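Local coordinates for protein Lpg2148(MvcA) (Legionella pneumophila subsp. pneumophila str. Philadelphia 1, PDB 6K11) that probably acts as an effector deamidase that can also remove ubiquitin from the host ubiquitin-conjugating enzyme UBE2N, thereby regulating its activity, at residues A[80-84]-A[332-336]; A[89-93]-A[329-333]; A[75-79]-A[120-124]. One frame throughout, in Å; residues are numbered along the deposited sequence.

How the contacts relate
The three contacts form a worked example of consecutive helices packing on one face of an antiparallel sheet. Along the chain come 75-79, 80-84, 89-93, 120-124 and finally the overlapping 329-333 and 332-336. Contacts 1 and 3 draw on helix 71-83, and contact 2 on the next helix, 85-93. Contacts 1 and 2 share T332 and E333 of strand 325-333; contact 3 uses its antiparallel neighbour 120-129, paired through T332 with L121 and K330 with R123. The centres are close: about 10 Å between contacts 1 and 2, 9 Å between 1 and 3, and 8 Å between 2 and 3. Both helices lie side by side on that face, touching through L83 and F91.

Contact 1: residues A[80-84]-A[332-336]; sequences ELLLG and TEINP
Segment 80-84 is the last turn of a helix, closed by the G84 N to E80 O hydrogen bond (2.9 Å), whereas 332-336 is extended at T332 and E333, continues through I334, and enters a new helix at P336. The CA atoms of L83 and I334 are 6.4 Å apart. G84 has positive phi (81°), where a CB would collide with the preceding carbonyl O, and also occupies the N-cap of helix 85-93. This is a helix C-terminus packed beside the chain that leads from strand 325-333 into helix 336-351, within the alpha+beta body of the protein. L83 (chi1 m, chi2 t) brings CD2 to 3.4 Å from I334 CD1 and 4.1 Å from T332 CG2. I334 (chi1 m, chi2 near -16°) sets CG1 4.1 Å from L82 CB. One water donates to L82 O (2.7 Å) and accepts from N335 N (2.8 Å), bridging the backbones. N335, at chi1 t, is the N-cap of the following helix, its OD1 accepting from E337 N.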
loop_
_atom_site.group_PDB
_atom_site.type_symbol
_atom_site.label_atom_id
_atom_site.label_comp_id
_atom_site.label_asym_id
_atom_site.label_seq_id
_atom_site.Cartn_x
_atom_site.Cartn_y
_atom_site.Cartn_z
ATOM N N GLU A 80 5.223 -13.535 -6.395
ATOM C CA GLU A 80 6.472 -14.112 -6.879
ATOM C C GLU A 80 6.578 -15.589 -6.512
ATOM O O GLU A 80 7.038 -16.409 -7.319
ATOM C CB GLU A 80 7.651 -13.328 -6.315
ATOM C CG GLU A 80 8.993 -13.712 -6.880
ATOM C CD GLU A 80 9.757 -12.508 -7.397
ATOM O OE1 GLU A 80 10.992 -12.464 -7.208
ATOM O OE2 GLU A 80 9.119 -11.604 -7.989
ATOM N N LEU A 81 6.159 -15.953 -5.297
ATOM C CA LEU A 81 6.241 -17.354 -4.907
ATOM C C LEU A 81 5.282 -18.210 -5.720
ATOM O O LEU A 81 5.645 -19.308 -6.170
ATOM C CB LEU A 81 5.964 -17.503 -3.413
ATOM C CG LEU A 81 7.134 -17.056 -2.533
ATOM C CD1 LEU A 81 6.673 -16.924 -1.082
ATOM C CD2 LEU A 81 8.285 -18.066 -2.664
ATOM N N LEU A 82 4.065 -17.722 -5.947
ATOM C CA LEU A 82 3.066 -18.561 -6.599
ATOM C C LEU A 82 3.224 -18.569 -8.114
ATOM O O LEU A 82 2.873 -19.562 -8.758
ATOM C CB LEU A 82 1.653 -18.100 -6.217
ATOM C CG LEU A 82 0.999 -18.805 -5.022
ATOM C CD1 LEU A 82 1.977 -18.930 -3.833
ATOM C CD2 LEU A 82 -0.297 -18.078 -4.599
ATOM N N LEU A 83 3.748 -17.487 -8.699
ATOM C CA LEU A 83 3.848 -17.378 -10.148
ATOM C C LEU A 83 5.250 -17.605 -10.690
ATOM O O LEU A 83 5.384 -17.956 -11.869
ATOM C CB LEU A 83 3.381 -15.998 -10.615
ATOM C CG LEU A 83 1.874 -15.774 -10.495
ATOM C CD1 LEU A 83 1.562 -14.289 -10.536
ATOM C CD2 LEU A 83 1.185 -16.515 -11.634
ATOM N N GLY A 84 6.284 -17.393 -9.886
ATOM C CA GLY A 84 7.633 -17.275 -10.406
ATOM C C GLY A 84 7.909 -15.881 -10.947
ATOM O O GLY A 84 7.007 -15.119 -11.272
ATOM N N THR A 332 -5.460 -14.423 -11.941
ATOM C CA THR A 332 -4.701 -15.321 -12.795
ATOM C C THR A 332 -4.803 -16.734 -12.248
ATOM O O THR A 332 -5.121 -16.955 -11.072
ATOM C CB THR A 332 -3.229 -14.895 -12.903
ATOM O OG1 THR A 332 -2.524 -15.838 -13.715
ATOM C CG2 THR A 332 -2.578 -14.855 -11.508
ATOM N N GLU A 333 -4.554 -17.699 -13.119
ATOM C CA GLU A 333 -4.439 -19.062 -12.634
ATOM C C GLU A 333 -3.023 -19.313 -12.137
ATOM O O GLU A 333 -2.074 -18.617 -12.509
ATOM C CB GLU A 333 -4.829 -20.068 -13.711
ATOM C CG GLU A 333 -6.118 -19.675 -14.402
ATOM C CD GLU A 333 -6.330 -20.374 -15.719
ATOM O OE1 GLU A 333 -6.500 -19.673 -16.750
ATOM O OE2 GLU A 333 -6.368 -21.619 -15.708
ATOM N N ILE A 334 -2.903 -20.314 -11.271
ATOM C CA ILE A 334 -1.658 -20.693 -10.616
ATOM C C ILE A 334 -1.331 -22.119 -11.036
ATOM O O ILE A 334 -2.227 -22.967 -11.111
ATOM C CB ILE A 334 -1.798 -20.589 -9.075
ATOM C CG1 ILE A 334 -1.528 -19.165 -8.554
ATOM C CG2 ILE A 334 -0.969 -21.637 -8.335
ATOM C CD1 ILE A 334 -0.850 -18.257 -9.499
ATOM N N ASN A 335 -0.054 -22.390 -11.300
ATOM C CA ASN A 335 0.408 -23.764 -11.466
ATOM C C ASN A 335 0.940 -24.271 -10.132
ATOM O O ASN A 335 2.031 -23.854 -9.719
ATOM C CB ASN A 335 1.493 -23.838 -12.542
ATOM C CG ASN A 335 2.071 -25.242 -12.700
ATOM O OD1 ASN A 335 1.645 -26.194 -12.040
ATOM N ND2 ASN A 335 3.036 -25.376 -13.592
ATOM N N PRO A 336 0.233 -25.168 -9.439
ATOM C CA PRO A 336 0.685 -25.576 -8.099
ATOM C C PRO A 336 2.038 -26.250 -8.081
ATOM O O PRO A 336 2.751 -26.131 -7.076
ATOM C CB PRO A 336 -0.415 -26.539 -7.633
ATOM C CG PRO A 336 -1.599 -26.181 -8.424
ATOM C CD PRO A 336 -1.074 -25.758 -9.776
HETATM O O HOH W 1 2.194 -20.726 -11.095
#

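Contact 2: residues A[89-93]-A[329-333]; sequences EKFHF and FKITE
F91, K330 and T332 carry most of this contact, in which a helical turn, 89-93, runs against the extended strand 329-333. The two short axes approach to 9.6 Å, with N-to-C directions 149° apart, so the elements run roughly antiparallel; the closest CA pair, F91 and T332, is 7.7 Å apart. The F91 ring is the centrepiece. With chi1 t (-161°) and chi2 44°, its CA-to-CB bond points sideways to the strand, but the ring end comes nearer and is held between two side chains on opposite faces. On one face T332 CG2 lies 3.7 Å from the F91 ring centroid, and on the other K330 CD lies 3.8 Å from that centroid, both CH-pi contacts. Since residues 330 and 332 both direct CB toward the helix, as alternation along a strand requires, the intervening I331 points away and offers the ring its backbone, I331 C being 3.7 Å from F91 CE1. K330, with chi1 p, runs its aliphatic part along the ring, K330 CG standing 3.6 Å from F91 CZ, and K330 NZ then donates to F91 O at 2.9 Å. The same ammonium is also hydrogen-bonded to T94 O and makes a cation-pi interaction with Y96. T332, at chi1 t, turns CG2 to the ring while T332 OG1 donates to E333 O at 3.1 Å. Helix 85-93 thus packs on the face of the antiparallel sheet through an aromatic ring held between the alternate strand residues K330 and T332, one layer of an alpha+beta fold.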
loop_
_atom_site.group_PDB
_atom_site.type_symbol
_atom_site.label_atom_id
_atom_site.label_comp_id
_atom_site.label_asym_id
_atom_site.label_seq_id
_atom_site.Cartn_x
_atom_site.Cartn_y
_atom_site.Cartn_z
ATOM N N GLU A 89 6.044 -10.857 -13.159
ATOM C CA GLU A 89 6.263 -9.590 -13.852
ATOM C C GLU A 89 5.152 -9.306 -14.861
ATOM O O GLU A 89 4.712 -8.159 -15.002
ATOM C CB GLU A 89 7.632 -9.593 -14.538
ATOM C CG GLU A 89 8.084 -8.219 -14.978
ATOM C CD GLU A 89 9.183 -8.265 -16.023
ATOM O OE1 GLU A 89 9.281 -9.274 -16.761
ATOM O OE2 GLU A 89 9.948 -7.282 -16.106
ATOM N N LYS A 90 4.684 -10.335 -15.573
ATOM C CA LYS A 90 3.554 -10.144 -16.478
ATOM C C LYS A 90 2.284 -9.789 -15.709
ATOM O O LYS A 90 1.521 -8.907 -16.125
ATOM C CB LYS A 90 3.334 -11.403 -17.318
ATOM C CG LYS A 90 4.485 -11.743 -18.261
ATOM C CD LYS A 90 4.229 -13.073 -18.971
ATOM C CE LYS A 90 5.374 -13.448 -19.912
ATOM N NZ LYS A 90 5.144 -14.775 -20.544
ATOM N N PHE A 91 2.037 -10.476 -14.585
ATOM C CA PHE A 91 0.886 -10.157 -13.740
ATOM C C PHE A 91 0.923 -8.700 -13.300
ATOM O O PHE A 91 -0.109 -8.018 -13.286
ATOM C CB PHE A 91 0.871 -11.097 -12.527
ATOM C CG PHE A 91 -0.471 -11.197 -11.828
ATOM C CD1 PHE A 91 -1.648 -11.334 -12.549
ATOM C CD2 PHE A 91 -0.538 -11.186 -10.443
ATOM C CE1 PHE A 91 -2.876 -11.431 -11.904
ATOM C CE2 PHE A 91 -1.763 -11.296 -9.786
ATOM C CZ PHE A 91 -2.935 -11.414 -10.521
ATOM N N HIS A 92 2.117 -8.197 -12.969
ATOM C CA HIS A 92 2.253 -6.827 -12.486
ATOM C C HIS A 92 1.836 -5.808 -13.539
ATOM O O HIS A 92 1.330 -4.734 -13.195
ATOM C CB HIS A 92 3.697 -6.589 -12.034
ATOM C CG HIS A 92 4.068 -5.145 -11.878
ATOM N ND1 HIS A 92 3.853 -4.442 -10.709
ATOM C CD2 HIS A 92 4.678 -4.281 -12.729
ATOM C CE1 HIS A 92 4.295 -3.204 -10.854
ATOM N NE2 HIS A 92 4.801 -3.081 -12.069
ATOM N N PHE A 93 2.030 -6.117 -14.821
ATOM C CA PHE A 93 1.643 -5.184 -15.871
ATOM C C PHE A 93 0.224 -5.406 -16.381
ATOM O O PHE A 93 -0.251 -4.605 -17.192
ATOM C CB PHE A 93 2.637 -5.254 -17.038
ATOM C CG PHE A 93 3.954 -4.597 -16.735
ATOM C CD1 PHE A 93 4.025 -3.230 -16.520
ATOM C CD2 PHE A 93 5.111 -5.346 -16.635
ATOM C CE1 PHE A 93 5.227 -2.622 -16.222
ATOM C CE2 PHE A 93 6.323 -4.742 -16.336
ATOM C CZ PHE A 93 6.381 -3.384 -16.131
ATOM N N PHE A 329 -9.240 -5.226 -8.886
ATOM C CA PHE A 329 -8.712 -6.575 -8.772
ATOM C C PHE A 329 -8.170 -7.031 -10.117
ATOM O O PHE A 329 -8.533 -6.513 -11.177
ATOM C CB PHE A 329 -9.784 -7.563 -8.296
ATOM C CG PHE A 329 -10.833 -7.833 -9.334
ATOM C CD1 PHE A 329 -10.682 -8.874 -10.245
ATOM C CD2 PHE A 329 -11.955 -7.025 -9.428
ATOM C CE1 PHE A 329 -11.635 -9.116 -11.220
ATOM C CE2 PHE A 329 -12.920 -7.261 -10.399
ATOM C CZ PHE A 329 -12.754 -8.307 -11.303
ATOM N N LYS A 330 -7.302 -8.030 -10.048
ATOM C CA LYS A 330 -6.820 -8.738 -11.219
ATOM C C LYS A 330 -6.607 -10.186 -10.806
ATOM O O LYS A 330 -6.326 -10.477 -9.636
ATOM C CB LYS A 330 -5.539 -8.108 -11.762
ATOM C CG LYS A 330 -4.381 -8.133 -10.792
ATOM C CD LYS A 330 -3.098 -7.780 -11.525
ATOM C CE LYS A 330 -2.379 -6.619 -10.918
ATOM N NZ LYS A 330 -1.509 -5.912 -11.906
ATOM N N ILE A 331 -6.768 -11.100 -11.758
ATOM C CA ILE A 331 -6.851 -12.512 -11.425
ATOM C C ILE A 331 -6.043 -13.328 -12.426
ATOM O O ILE A 331 -5.934 -12.976 -13.602
ATOM C CB ILE A 331 -8.334 -12.961 -11.364
ATOM C CG1 ILE A 331 -8.445 -14.423 -10.940
ATOM C CG2 ILE A 331 -9.038 -12.684 -12.695
ATOM C CD1 ILE A 331 -9.859 -14.872 -10.620
ATOM N N THR A 332 -5.460 -14.423 -11.941
ATOM C CA THR A 332 -4.701 -15.321 -12.795
ATOM C C THR A 332 -4.803 -16.734 -12.248
ATOM O O THR A 332 -5.121 -16.955 -11.072
ATOM C CB THR A 332 -3.229 -14.895 -12.903
ATOM O OG1 THR A 332 -2.524 -15.838 -13.715
ATOM C CG2 THR A 332 -2.578 -14.855 -11.508
ATOM N N GLU A 333 -4.554 -17.699 -13.119
ATOM C CA GLU A 333 -4.439 -19.062 -12.634
ATOM C C GLU A 333 -3.023 -19.313 -12.137
ATOM O O GLU A 333 -2.074 -18.617 -12.509
ATOM C CB GLU A 333 -4.829 -20.068 -13.711
ATOM C CG GLU A 333 -6.118 -19.675 -14.402
ATOM C CD GLU A 333 -6.330 -20.374 -15.719
ATOM O OE1 GLU A 333 -6.500 -19.673 -16.750
ATOM O OE2 GLU A 333 -6.368 -21.619 -15.708
#

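Contact 3: residues A[75-79]-A[120-124]; sequences SNDVC and LLIRF
R123 lays its guanidinium over S75, with R123 CZ 3.5 Å from S75 CB on one face of the planar group. Its side chain is extended (chi1 to chi3 all t), so that it spans the gap between strand 120-124 and helix 75-79, whose short axes approach to 10.3 Å with directions 161° apart, close to antiparallel. At the edge of the same guanidinium, N76 accepts a forked pair of hydrogen bonds: R123 NH1 donates to N76 OD1 at 2.8 Å and R123 NH2 to the same N76 OD1 at 3.0 Å. N76 directs its CB away from the strand, but with chi1 m the amide swings back to meet the arginine. The nearest CA pairs are S75 with R123 (7.4 Å) and C79 with L121 (8.1 Å), one helical turn against two strand residues. At the second level L121 (chi1 t, chi2 p) is the apolar partner, with C79 SG 3.9 Å from L121 CD2 and V78 CG1 4.2 Å from L121 CD1. C79 SG also stands 3.9 Å from R123 NH1, and the helix turn is closed by C79 N donating to S75 O at 2.9 Å. S75 OG, meanwhile, finds S233 OG on strand 228-238. Strand alternation sends L121 and R123 to the helix, while L120 and F124 pack on helix 104-111 at the other face of the sheet. Such an antiparallel sheet, with helices packed on both faces, is a layered alpha+beta architecture, consistent with the papain-like fold of Cif-type bacterial deamidases.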
loop_
_atom_site.group_PDB
_atom_site.type_symbol
_atom_site.label_atom_id
_atom_site.label_comp_id
_atom_site.label_asym_id
_atom_site.label_seq_id
_atom_site.Cartn_x
_atom_site.Cartn_y
_atom_site.Cartn_z
ATOM N N SER A 75 2.078 -8.701 -0.856
ATOM C CA SER A 75 1.436 -9.149 -2.091
ATOM C C SER A 75 2.472 -9.480 -3.162
ATOM O O SER A 75 2.304 -10.445 -3.920
ATOM C CB SER A 75 0.480 -8.074 -2.604
ATOM O OG SER A 75 -0.634 -7.937 -1.739
ATOM N N ASN A 76 3.535 -8.670 -3.257
ATOM C CA ASN A 76 4.591 -8.936 -4.235
ATOM C C ASN A 76 5.267 -10.274 -3.955
ATOM O O ASN A 76 5.580 -11.025 -4.890
ATOM C CB ASN A 76 5.634 -7.811 -4.237
ATOM C CG ASN A 76 5.132 -6.518 -4.884
ATOM O OD1 ASN A 76 4.083 -6.476 -5.513
ATOM N ND2 ASN A 76 5.919 -5.464 -4.755
ATOM N N ASP A 77 5.485 -10.592 -2.670
ATOM C CA ASP A 77 6.084 -11.866 -2.279
ATOM C C ASP A 77 5.167 -13.039 -2.606
ATOM O O ASP A 77 5.627 -14.076 -3.093
ATOM C CB ASP A 77 6.388 -11.885 -0.780
ATOM C CG ASP A 77 7.598 -11.056 -0.406
ATOM O OD1 ASP A 77 8.287 -10.552 -1.313
ATOM O OD2 ASP A 77 7.841 -10.898 0.820
ATOM N N VAL A 78 3.880 -12.926 -2.253
ATOM C CA VAL A 78 2.930 -13.989 -2.572
ATOM C C VAL A 78 2.906 -14.242 -4.079
ATOM O O VAL A 78 2.963 -15.390 -4.533
ATOM C CB VAL A 78 1.533 -13.639 -2.024
ATOM C CG1 VAL A 78 0.495 -14.620 -2.550
ATOM C CG2 VAL A 78 1.546 -13.692 -0.487
ATOM N N CYS A 79 2.874 -13.171 -4.873
ATOM C CA CYS A 79 2.790 -13.326 -6.323
ATOM C C CYS A 79 4.059 -13.948 -6.893
ATOM O O CYS A 79 3.991 -14.793 -7.798
ATOM C CB CYS A 79 2.524 -11.972 -6.981
ATOM S SG CYS A 79 0.826 -11.345 -6.745
ATOM N N LEU A 120 -6.670 -20.377 -8.408
ATOM C CA LEU A 120 -6.798 -18.969 -8.765
ATOM C C LEU A 120 -6.109 -18.090 -7.733
ATOM O O LEU A 120 -6.231 -18.319 -6.524
ATOM C CB LEU A 120 -8.273 -18.561 -8.862
ATOM C CG LEU A 120 -9.095 -19.253 -9.953
ATOM C CD1 LEU A 120 -10.583 -18.984 -9.763
ATOM C CD2 LEU A 120 -8.622 -18.784 -11.315
ATOM N N LEU A 121 -5.408 -17.073 -8.219
ATOM C CA LEU A 121 -4.821 -16.031 -7.384
ATOM C C LEU A 121 -5.436 -14.704 -7.799
ATOM O O LEU A 121 -5.401 -14.340 -8.982
ATOM C CB LEU A 121 -3.297 -15.984 -7.526
ATOM C CG LEU A 121 -2.587 -14.814 -6.821
ATOM C CD1 LEU A 121 -2.713 -14.938 -5.309
ATOM C CD2 LEU A 121 -1.119 -14.737 -7.207
ATOM N N ILE A 122 -6.008 -13.994 -6.838
ATOM C CA ILE A 122 -6.581 -12.673 -7.060
ATOM C C ILE A 122 -5.762 -11.670 -6.264
ATOM O O ILE A 122 -5.480 -11.890 -5.080
ATOM C CB ILE A 122 -8.059 -12.615 -6.644
ATOM C CG1 ILE A 122 -8.821 -13.842 -7.152
ATOM C CG2 ILE A 122 -8.687 -11.303 -7.119
ATOM C CD1 ILE A 122 -10.176 -13.995 -6.490
ATOM N N ARG A 123 -5.366 -10.587 -6.909
ATOM C CA ARG A 123 -4.689 -9.493 -6.227
ATOM C C ARG A 123 -5.632 -8.301 -6.200
ATOM O O ARG A 123 -6.219 -7.953 -7.231
ATOM C CB ARG A 123 -3.370 -9.124 -6.917
ATOM C CG ARG A 123 -2.640 -7.990 -6.209
ATOM C CD ARG A 123 -1.201 -7.784 -6.681
ATOM N NE ARG A 123 -0.557 -6.678 -5.952
ATOM C CZ ARG A 123 0.757 -6.569 -5.753
ATOM N NH1 ARG A 123 1.584 -7.509 -6.194
ATOM N NH2 ARG A 123 1.243 -5.541 -5.075
ATOM N N PHE A 124 -5.791 -7.693 -5.024
ATOM C CA PHE A 124 -6.689 -6.562 -4.833
ATOM C C PHE A 124 -5.901 -5.313 -4.483
ATOM O O PHE A 124 -4.877 -5.379 -3.800
ATOM C CB PHE A 124 -7.693 -6.788 -3.705
ATOM C CG PHE A 124 -8.686 -7.865 -3.973
ATOM C CD1 PHE A 124 -8.393 -9.183 -3.663
ATOM C CD2 PHE A 124 -9.927 -7.559 -4.512
ATOM C CE1 PHE A 124 -9.321 -10.191 -3.902
ATOM C CE2 PHE A 124 -10.858 -8.554 -4.749
ATOM C CZ PHE A 124 -10.551 -9.875 -4.439
#